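Local coordinates for periplasmic aliphatic sulphonates-binding protein (Escherichia coli, PDB 2X26) that probably captures aliphatic sulfonates in the periplasm as the solute-binding component of an ABC-type alkanesulfonate transport system, at residues Ile89-Asn94 with Val153-Ile158; Asp102-Lys107 with Phe131-Pro136. All coordinates share one frame; numbering follows the deposited sequence.

Contact 1 of 2, residues Ile89-Asn94 with Val153-Ile158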
ATOM      1  N   ILE A  89       3.031 -16.527  -6.326  1.00  3.67           N
ATOM      2  CA  ILE A  89       3.063 -17.860  -5.741  1.00  4.36           C
ATOM      3  C   ILE A  89       4.359 -18.537  -6.197  1.00  4.41           C
ATOM      4  O   ILE A  89       4.619 -18.636  -7.422  1.00  5.67           O
ATOM      5  CB  ILE A  89       1.843 -18.688  -6.210  1.00  4.63           C
ATOM      6  CG1 ILE A  89       0.548 -17.995  -5.819  1.00  6.55           C
ATOM      7  CG2 ILE A  89       1.902 -20.143  -5.650  1.00  4.31           C
ATOM      8  CD1 ILE A  89      -0.755 -18.715  -6.369  1.00  7.75           C
ATOM      9  N   LEU A  90       5.178 -18.942  -5.233  1.00  4.44           N
ATOM     10  CA  LEU A  90       6.436 -19.599  -5.520  1.00  4.47           C
ATOM     11  C   LEU A  90       6.359 -21.072  -5.293  1.00  5.02           C
ATOM     12  O   LEU A  90       5.751 -21.533  -4.325  1.00  6.22           O
ATOM     13  CB  LEU A  90       7.516 -19.092  -4.576  1.00  4.56           C
ATOM     14  CG  LEU A  90       7.936 -17.633  -4.675  1.00  5.17           C
ATOM     15  CD1 LEU A  90       8.849 -17.340  -3.494  1.00  5.09           C
ATOM     16  CD2 LEU A  90       8.669 -17.328  -6.026  1.00  9.66           C
ATOM     17  N   VAL A  91       7.047 -21.806  -6.153  1.00  5.09           N
ATOM     18  CA  VAL A  91       7.263 -23.242  -5.933  1.00  5.01           C
ATOM     19  C   VAL A  91       8.716 -23.485  -6.145  1.00  6.42           C
ATOM     20  O   VAL A  91       9.402 -22.593  -6.630  1.00  7.20           O
ATOM     21  CB  VAL A  91       6.433 -24.126  -6.907  1.00  5.01           C
ATOM     22  CG1 VAL A  91       4.935 -23.899  -6.642  1.00  3.19           C
ATOM     23  CG2 VAL A  91       6.738 -23.735  -8.384  1.00  6.93           C
ATOM     24  N   ALA A  92       9.204 -24.679  -5.796  1.00  6.66           N
ATOM     25  CA  ALA A  92      10.606 -25.022  -6.095  1.00  8.01           C
ATOM     26  C   ALA A  92      10.800 -25.144  -7.605  1.00  9.22           C
ATOM     27  O   ALA A  92       9.868 -25.602  -8.292  1.00  9.88           O
ATOM     28  CB  ALA A  92      11.003 -26.341  -5.359  1.00  7.07           C
ATOM     29  N   GLU A  93      11.962 -24.745  -8.155  1.00 10.39           N
ATOM     30  CA  GLU A  93      12.195 -24.786  -9.622  0.50 11.26           C
ATOM     31  C   GLU A  93      11.719 -26.054 -10.333  1.00 11.55           C
ATOM     32  O   GLU A  93      10.974 -25.993 -11.354  1.00 11.81           O
ATOM     33  CB  GLU A  93      13.680 -24.587  -9.926  0.50 12.06           C
ATOM     34  CG  GLU A  93      14.142 -23.177  -9.695  0.50 13.65           C
ATOM     35  CD  GLU A  93      15.631 -22.983  -9.937  0.50 16.36           C
ATOM     36  OE1 GLU A  93      16.428 -23.854  -9.522  0.50 16.45           O
ATOM     37  OE2 GLU A  93      15.993 -21.936 -10.528  0.50 17.44           O
ATOM     38  N   ASN A  94      12.186 -27.204  -9.828  1.00 10.40           N
ATOM     39  CA  ASN A  94      11.941 -28.478 -10.464  1.00 10.28           C
ATOM     40  C   ASN A  94      10.695 -29.182  -9.922  1.00  9.28           C
ATOM     41  O   ASN A  94      10.472 -30.368 -10.177  1.00  9.17           O
ATOM     42  CB  ASN A  94      13.212 -29.337 -10.417  1.00  9.91           C
ATOM     43  CG  ASN A  94      14.507 -28.496 -10.591  1.00 11.65           C
ATOM     44  OD1 ASN A  94      15.262 -28.260  -9.628  1.00 10.48           O
ATOM     45  ND2 ASN A  94      14.767 -28.068 -11.816  1.00  7.68           N
ATOM     46  N   VAL A 153       5.698 -27.186   3.030  1.00  5.55           N
ATOM     47  CA  VAL A 153       4.606 -26.809   2.135  1.00  6.08           C
ATOM     48  C   VAL A 153       5.131 -26.871   0.701  1.00  6.40           C
ATOM     49  O   VAL A 153       6.351 -26.875   0.479  1.00  7.30           O
ATOM     50  CB  VAL A 153       4.051 -25.361   2.405  1.00  6.62           C
ATOM     51  CG1 VAL A 153       3.269 -25.334   3.688  1.00  8.75           C
ATOM     52  CG2 VAL A 153       5.154 -24.337   2.430  1.00  6.47           C
ATOM     53  N   ASP A 154       4.232 -26.954  -0.262  1.00  6.43           N
ATOM     54  CA  ASP A 154       4.684 -27.041  -1.648  1.00  8.59           C
ATOM     55  C   ASP A 154       4.765 -25.730  -2.376  1.00  7.57           C
ATOM     56  O   ASP A 154       5.397 -25.643  -3.422  1.00 10.07           O
ATOM     57  CB  ASP A 154       3.848 -28.054  -2.413  1.00  8.05           C
ATOM     58  CG  ASP A 154       3.945 -29.418  -1.755  1.00 13.21           C
ATOM     59  OD1 ASP A 154       5.105 -29.828  -1.471  1.00 12.50           O
ATOM     60  OD2 ASP A 154       2.890 -29.973  -1.421  1.00 13.71           O
ATOM     61  N   ALA A 155       4.103 -24.714  -1.839  1.00  6.71           N
ATOM     62  CA  ALA A 155       4.070 -23.415  -2.477  1.00  5.03           C
ATOM     63  C   ALA A 155       3.926 -22.340  -1.403  1.00  4.69           C
ATOM     64  O   ALA A 155       3.387 -22.621  -0.324  1.00  5.15           O
ATOM     65  CB  ALA A 155       2.902 -23.322  -3.471  1.00  5.54           C
ATOM     66  N   TRP A 156       4.392 -21.129  -1.710  1.00  3.14           N
ATOM     67  CA  TRP A 156       4.385 -20.001  -0.783  1.00  3.81           C
ATOM     68  C   TRP A 156       3.876 -18.780  -1.554  1.00  3.34           C
ATOM     69  O   TRP A 156       4.462 -18.346  -2.568  1.00  5.57           O
ATOM     70  CB  TRP A 156       5.787 -19.748  -0.204  1.00  3.42           C
ATOM     71  CG  TRP A 156       5.906 -18.606   0.785  1.00  5.11           C
ATOM     72  CD1 TRP A 156       4.933 -18.108   1.578  1.00  6.42           C
ATOM     73  CD2 TRP A 156       7.098 -17.900   1.127  1.00  5.94           C
ATOM     74  NE1 TRP A 156       5.425 -17.092   2.369  1.00  3.83           N
ATOM     75  CE2 TRP A 156       6.759 -16.956   2.110  1.00  4.38           C
ATOM     76  CE3 TRP A 156       8.418 -17.945   0.656  1.00  6.15           C
ATOM     77  CZ2 TRP A 156       7.683 -16.065   2.648  1.00  4.50           C
ATOM     78  CZ3 TRP A 156       9.348 -17.057   1.208  1.00  6.11           C
ATOM     79  CH2 TRP A 156       8.971 -16.139   2.182  1.00  7.95           C
ATOM     80  N   ALA A 157       2.755 -18.253  -1.104  1.00  3.37           N
ATOM     81  CA  ALA A 157       2.220 -17.043  -1.738  1.00  3.14           C
ATOM     82  C   ALA A 157       2.681 -15.883  -0.881  1.00  4.14           C
ATOM     83  O   ALA A 157       2.439 -15.863   0.336  1.00  4.50           O
ATOM     84  CB  ALA A 157       0.697 -17.119  -1.821  1.00  3.96           C
ATOM     85  N   ILE A 158       3.418 -14.959  -1.497  1.00  3.27           N
ATOM     86  CA  ILE A 158       4.125 -13.894  -0.767  1.00  4.07           C
ATOM     87  C   ILE A 158       4.399 -12.669  -1.628  1.00  3.37           C
ATOM     88  O   ILE A 158       4.346 -12.730  -2.865  1.00  3.77           O
ATOM     89  CB  ILE A 158       5.485 -14.479  -0.169  1.00  3.34           C
ATOM     90  CG1 ILE A 158       6.122 -13.527   0.878  1.00  3.37           C
ATOM     91  CG2 ILE A 158       6.433 -14.877  -1.279  1.00  7.93           C
ATOM     92  CD1 ILE A 158       5.243 -13.267   2.107  1.00  3.59           C
TER
HETATM   93  O   HOH W   1       7.720 -26.630  -4.296  1.00  8.54           O

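Contact 2 of 2, residues Asp102-Lys107 with Phe131-Pro136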
ATOM      1  N   ASP A 102      -2.368 -27.216 -10.676  1.00  7.02           N
ATOM      2  CA  ASP A 102      -1.614 -28.314 -10.091  1.00  7.95           C
ATOM      3  C   ASP A 102      -1.499 -28.226  -8.571  1.00  8.20           C
ATOM      4  O   ASP A 102      -1.102 -29.198  -7.929  1.00  6.46           O
ATOM      5  CB  ASP A 102      -0.226 -28.440 -10.689  1.00  8.90           C
ATOM      6  CG  ASP A 102      -0.247 -28.860 -12.116  1.00 11.72           C
ATOM      7  OD1 ASP A 102      -1.253 -29.486 -12.558  1.00 13.32           O
ATOM      8  OD2 ASP A 102       0.744 -28.541 -12.812  1.00 12.94           O
ATOM      9  N   LEU A 103      -1.870 -27.088  -7.990  1.00  8.04           N
ATOM     10  CA  LEU A 103      -1.885 -26.981  -6.524  1.00  7.75           C
ATOM     11  C   LEU A 103      -2.979 -27.791  -5.835  1.00  8.48           C
ATOM     12  O   LEU A 103      -2.925 -27.972  -4.635  1.00  7.33           O
ATOM     13  CB  LEU A 103      -1.992 -25.536  -6.068  1.00  8.21           C
ATOM     14  CG  LEU A 103      -0.790 -24.664  -6.434  1.00  6.89           C
ATOM     15  CD1 LEU A 103      -1.148 -23.263  -6.223  1.00  8.53           C
ATOM     16  CD2 LEU A 103       0.399 -24.977  -5.604  1.00  5.23           C
ATOM     17  N   LYS A 104      -3.988 -28.239  -6.578  1.00  7.24           N
ATOM     18  CA  LYS A 104      -5.068 -29.059  -5.986  1.00  8.07           C
ATOM     19  C   LYS A 104      -4.491 -30.117  -5.050  1.00  8.70           C
ATOM     20  O   LYS A 104      -3.619 -30.867  -5.452  1.00  9.65           O
ATOM     21  CB  LYS A 104      -5.885 -29.763  -7.085  1.00  9.07           C
ATOM     22  CG  LYS A 104      -7.172 -30.402  -6.554  1.00  9.62           C
ATOM     23  CD  LYS A 104      -8.197 -30.649  -7.660  1.00 10.38           C
ATOM     24  CE  LYS A 104      -9.475 -31.273  -7.084  1.00 13.44           C
ATOM     25  NZ  LYS A 104     -10.510 -31.630  -8.157  1.00 16.29           N
ATOM     26  N   GLY A 105      -4.972 -30.159  -3.810  1.00  8.38           N
ATOM     27  CA  GLY A 105      -4.548 -31.199  -2.870  1.00  9.14           C
ATOM     28  C   GLY A 105      -3.255 -30.903  -2.114  1.00 10.06           C
ATOM     29  O   GLY A 105      -2.873 -31.662  -1.212  1.00  9.59           O
ATOM     30  N   HIS A 106      -2.577 -29.816  -2.467  1.00  8.95           N
ATOM     31  CA  HIS A 106      -1.269 -29.483  -1.860  1.00  9.66           C
ATOM     32  C   HIS A 106      -1.333 -28.435  -0.760  1.00  9.78           C
ATOM     33  O   HIS A 106      -2.356 -27.755  -0.595  1.00  9.03           O
ATOM     34  CB  HIS A 106      -0.255 -29.081  -2.936  1.00 11.93           C
ATOM     35  CG  HIS A 106       0.201 -30.219  -3.782  1.00 13.61           C
ATOM     36  ND1 HIS A 106      -0.104 -30.328  -5.120  1.00 17.83           N
ATOM     37  CD2 HIS A 106       0.915 -31.326  -3.469  1.00 18.46           C
ATOM     38  CE1 HIS A 106       0.407 -31.450  -5.600  1.00 16.24           C
ATOM     39  NE2 HIS A 106       1.031 -32.073  -4.616  1.00 20.83           N
ATOM     40  N   LYS A 107      -0.231 -28.305   0.004  1.00  7.98           N
ATOM     41  CA  LYS A 107      -0.151 -27.338   1.091  1.00  7.96           C
ATOM     42  C   LYS A 107       0.424 -26.015   0.570  1.00  8.26           C
ATOM     43  O   LYS A 107       1.493 -25.988  -0.048  1.00  8.33           O
ATOM     44  CB  LYS A 107       0.731 -27.863   2.237  1.00  7.52           C
ATOM     45  CG  LYS A 107       0.311 -29.199   2.804  1.00  9.55           C
ATOM     46  CD  LYS A 107       1.475 -29.708   3.692  1.00  9.94           C
ATOM     47  CE  LYS A 107       1.639 -31.187   3.695  1.00 17.19           C
ATOM     48  NZ  LYS A 107       0.800 -31.821   4.742  1.00 18.58           N
ATOM     49  N   PHE A 131     -10.603 -22.763  -1.557  1.00  8.10           N
ATOM     50  CA  PHE A 131      -9.704 -23.114  -0.444  1.00  7.96           C
ATOM     51  C   PHE A 131      -9.932 -24.520   0.087  1.00  8.64           C
ATOM     52  O   PHE A 131      -9.057 -25.089   0.757  1.00  8.54           O
ATOM     53  CB  PHE A 131      -9.831 -22.127   0.725  1.00  8.31           C
ATOM     54  CG  PHE A 131      -8.910 -20.953   0.626  1.00  8.28           C
ATOM     55  CD1 PHE A 131      -8.380 -20.550  -0.597  1.00  8.52           C
ATOM     56  CD2 PHE A 131      -8.581 -20.239   1.765  1.00  9.58           C
ATOM     57  CE1 PHE A 131      -7.514 -19.420  -0.664  1.00  9.68           C
ATOM     58  CE2 PHE A 131      -7.769 -19.144   1.706  1.00  9.60           C
ATOM     59  CZ  PHE A 131      -7.214 -18.740   0.500  1.00  9.73           C
ATOM     60  N   THR A 132     -11.118 -25.068  -0.173  1.00  8.02           N
ATOM     61  CA  THR A 132     -11.421 -26.429   0.291  1.00  9.42           C
ATOM     62  C   THR A 132     -10.762 -27.442  -0.639  1.00 10.09           C
ATOM     63  O   THR A 132     -10.807 -28.636  -0.382  1.00 10.70           O
ATOM     64  CB  THR A 132     -12.948 -26.696   0.457  1.00  9.79           C
ATOM     65  OG1 THR A 132     -13.671 -26.265  -0.699  1.00  9.81           O
ATOM     66  CG2 THR A 132     -13.489 -25.997   1.683  1.00  9.28           C
ATOM     67  N   ASP A 133     -10.132 -26.954  -1.715  1.00 10.70           N
ATOM     68  CA  ASP A 133      -9.509 -27.838  -2.713  1.00 10.49           C
ATOM     69  C   ASP A 133      -7.991 -27.945  -2.477  1.00 10.11           C
ATOM     70  O   ASP A 133      -7.326 -28.751  -3.117  1.00  9.71           O
ATOM     71  CB  ASP A 133      -9.810 -27.374  -4.144  1.00 10.49           C
ATOM     72  CG  ASP A 133     -11.292 -27.530  -4.523  1.00 12.69           C
ATOM     73  OD1 ASP A 133     -11.863 -28.656  -4.396  1.00 11.88           O
ATOM     74  OD2 ASP A 133     -11.897 -26.525  -4.977  1.00 10.73           O
ATOM     75  N   ILE A 134      -7.454 -27.117  -1.575  1.00  9.34           N
ATOM     76  CA  ILE A 134      -6.053 -27.239  -1.120  1.00  9.20           C
ATOM     77  C   ILE A 134      -6.004 -27.325   0.414  1.00  8.73           C
ATOM     78  O   ILE A 134      -7.047 -27.393   1.073  1.00  8.36           O
ATOM     79  CB  ILE A 134      -5.168 -26.035  -1.561  1.00  9.21           C
ATOM     80  CG1 ILE A 134      -5.651 -24.754  -0.900  1.00  9.74           C
ATOM     81  CG2 ILE A 134      -5.243 -25.846  -3.103  1.00  8.53           C
ATOM     82  CD1 ILE A 134      -4.678 -23.571  -0.982  1.00 13.22           C
ATOM     83  N   GLN A 135      -4.801 -27.312   0.968  1.00  7.48           N
ATOM     84  CA  GLN A 135      -4.612 -27.226   2.412  0.50  8.60           C
ATOM     85  C   GLN A 135      -4.019 -25.857   2.791  1.00  8.39           C
ATOM     86  O   GLN A 135      -2.785 -25.695   2.781  1.00  8.59           O
ATOM     87  CB  GLN A 135      -3.708 -28.372   2.883  0.50  8.37           C
ATOM     88  CG  GLN A 135      -4.391 -29.744   2.896  0.50 10.36           C
ATOM     89  CD  GLN A 135      -3.890 -30.665   4.013  0.50 13.59           C
ATOM     90  OE1 GLN A 135      -2.800 -31.240   3.929  0.50 15.98           O
ATOM     91  NE2 GLN A 135      -4.697 -30.816   5.059  0.50 13.40           N
ATOM     92  N   PRO A 136      -4.885 -24.855   3.099  1.00  9.20           N
ATOM     93  CA  PRO A 136      -4.344 -23.510   3.355  1.00  9.34           C
ATOM     94  C   PRO A 136      -3.596 -23.536   4.624  1.00  8.48           C
ATOM     95  O   PRO A 136      -4.080 -24.127   5.622  1.00  9.21           O
ATOM     96  CB  PRO A 136      -5.605 -22.641   3.514  1.00  9.82           C
ATOM     97  CG  PRO A 136      -6.669 -23.388   2.733  1.00  9.88           C
ATOM     98  CD  PRO A 136      -6.364 -24.828   3.111  1.00  9.34           C
TER
HETATM   99  O   HOH W   2      -2.081 -31.631   1.609  1.00 20.21           O

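Contact 1 of 2, residues Ile89-Asn94 with Val153-Ile158
Leu90 and Trp156 form a hydrogen-bonded pair between antiparallel strands 87-92 and 155-159. These are neighbouring strands in one of the two mixed five-stranded sheets of this periplasmic binding protein. The short strand segments run at 152° to each other.

Two backbone hydrogen bonds join the pair. Leu90 N donates to Trp156 O over 2.8 Å in a nearly straight bond. Trp156 N returns one to Leu90 O at 3.0 Å. Each acceptor also meets a CA-H group of the opposite strand: Ile89 CA faces Trp156 O, and Ala155 CA lies 3.1 Å from Leu90 O. Beyond Leu90 the direct backbone pairing gives way to a water. It accepts from Ala92 N and donates to Asp154 O, so it bridges the two strands where they begin to part.

The apolar contacts fall on both faces of the sheet. On the face of Ile89 and Ala157, the two branches of Ile89 reach two alanines of the opposite strand. CG2, anti to the backbone N, rests on Ala155 CB, while CG1 approaches Ala157 CB at 4.1 Å. Val91 CG1 also touches Ala155 CB, at 3.8 Å. Helix 115-126 packs over this face through Leu119, Leu120 and Ala123 against Ile89.

On the face of Leu90 and Trp156, helix 141-149 covers the indole with Ala144, Arg145 and Phe148. Leu90 presents a single methyl, CD1, to two partners. It approaches the indole obliquely at CE3, 4.2 Å away, and also touches Ile158 CG2. Ile158 CB lies 3.5 Å above the indole plane, offset toward the ring's rim.

Contact 2 of 2, residues Asp102-Lys107 with Phe131-Pro136
The Ile134 chi1 of 65° puts CG1 between the backbone N and the carbonyl carbon, which leaves CG2 anti to that carbon. Ile134 CG2 reaches Leu103 O at 3.5 Å. Lys107 and Gln135 both carry CG anti to the carbonyl carbon. Their side chains run side by side and point the same way, and Lys107 CG lies against Gln135 CB. Gln135 has two conformers. In the one described, Lys107 NZ stays 3.7 Å from Gln135 OE1.

A type II beta turn spans Leu103 to His106, closed by His106 N donating to Leu103 O. Gly105 sits at phi 85°, where a side chain would jam against the preceding carbonyl oxygen. Its N-H donates to Asp133 O, with Gly105 N 2.8 Å from that oxygen. The turn leads into strand 107-110, and Lys107 pairs with Gln135 in parallel register at the start of edge strand 135-138. Gln135 N donates to His106 O at 2.9 Å.

A water donates to Gly105 O; its further link to Gln135 OE1 is doubtful. Lys104 extends past Asp133, but its ammonium is not in contact with the carboxylate. Asp133 OD2 instead accepts from the backbone N of Lys130. The buried Ile134 packs against Leu124 of helix 115-126 and against Val108. The His106 imidazole is turned back within its own segment: His106 ND1 donates to Asp102 O at 3.2 Å, and that oxygen lies close to the ring plane.

The centres of the two contacts lie 13 Å apart, and both reach the same mixed five-stranded sheet. Its strand order is 135-138, 107-110, 155-159, 87-92, 172-177. Contact 2 joins the first two strands at one edge, and contact 1 joins the third and fourth. Along the chain, contact 2 is nested inside the loop closed by contact 1. Strand 107-110 meets strand 155-159 between them, where Asp154 N lies 2.9 Å from Lys107 O, a probable hydrogen bond. Ala155 CB also packs on Leu103 CD2. Together the contacts span four adjacent strands, within the lobe of the binding protein built on this sheet.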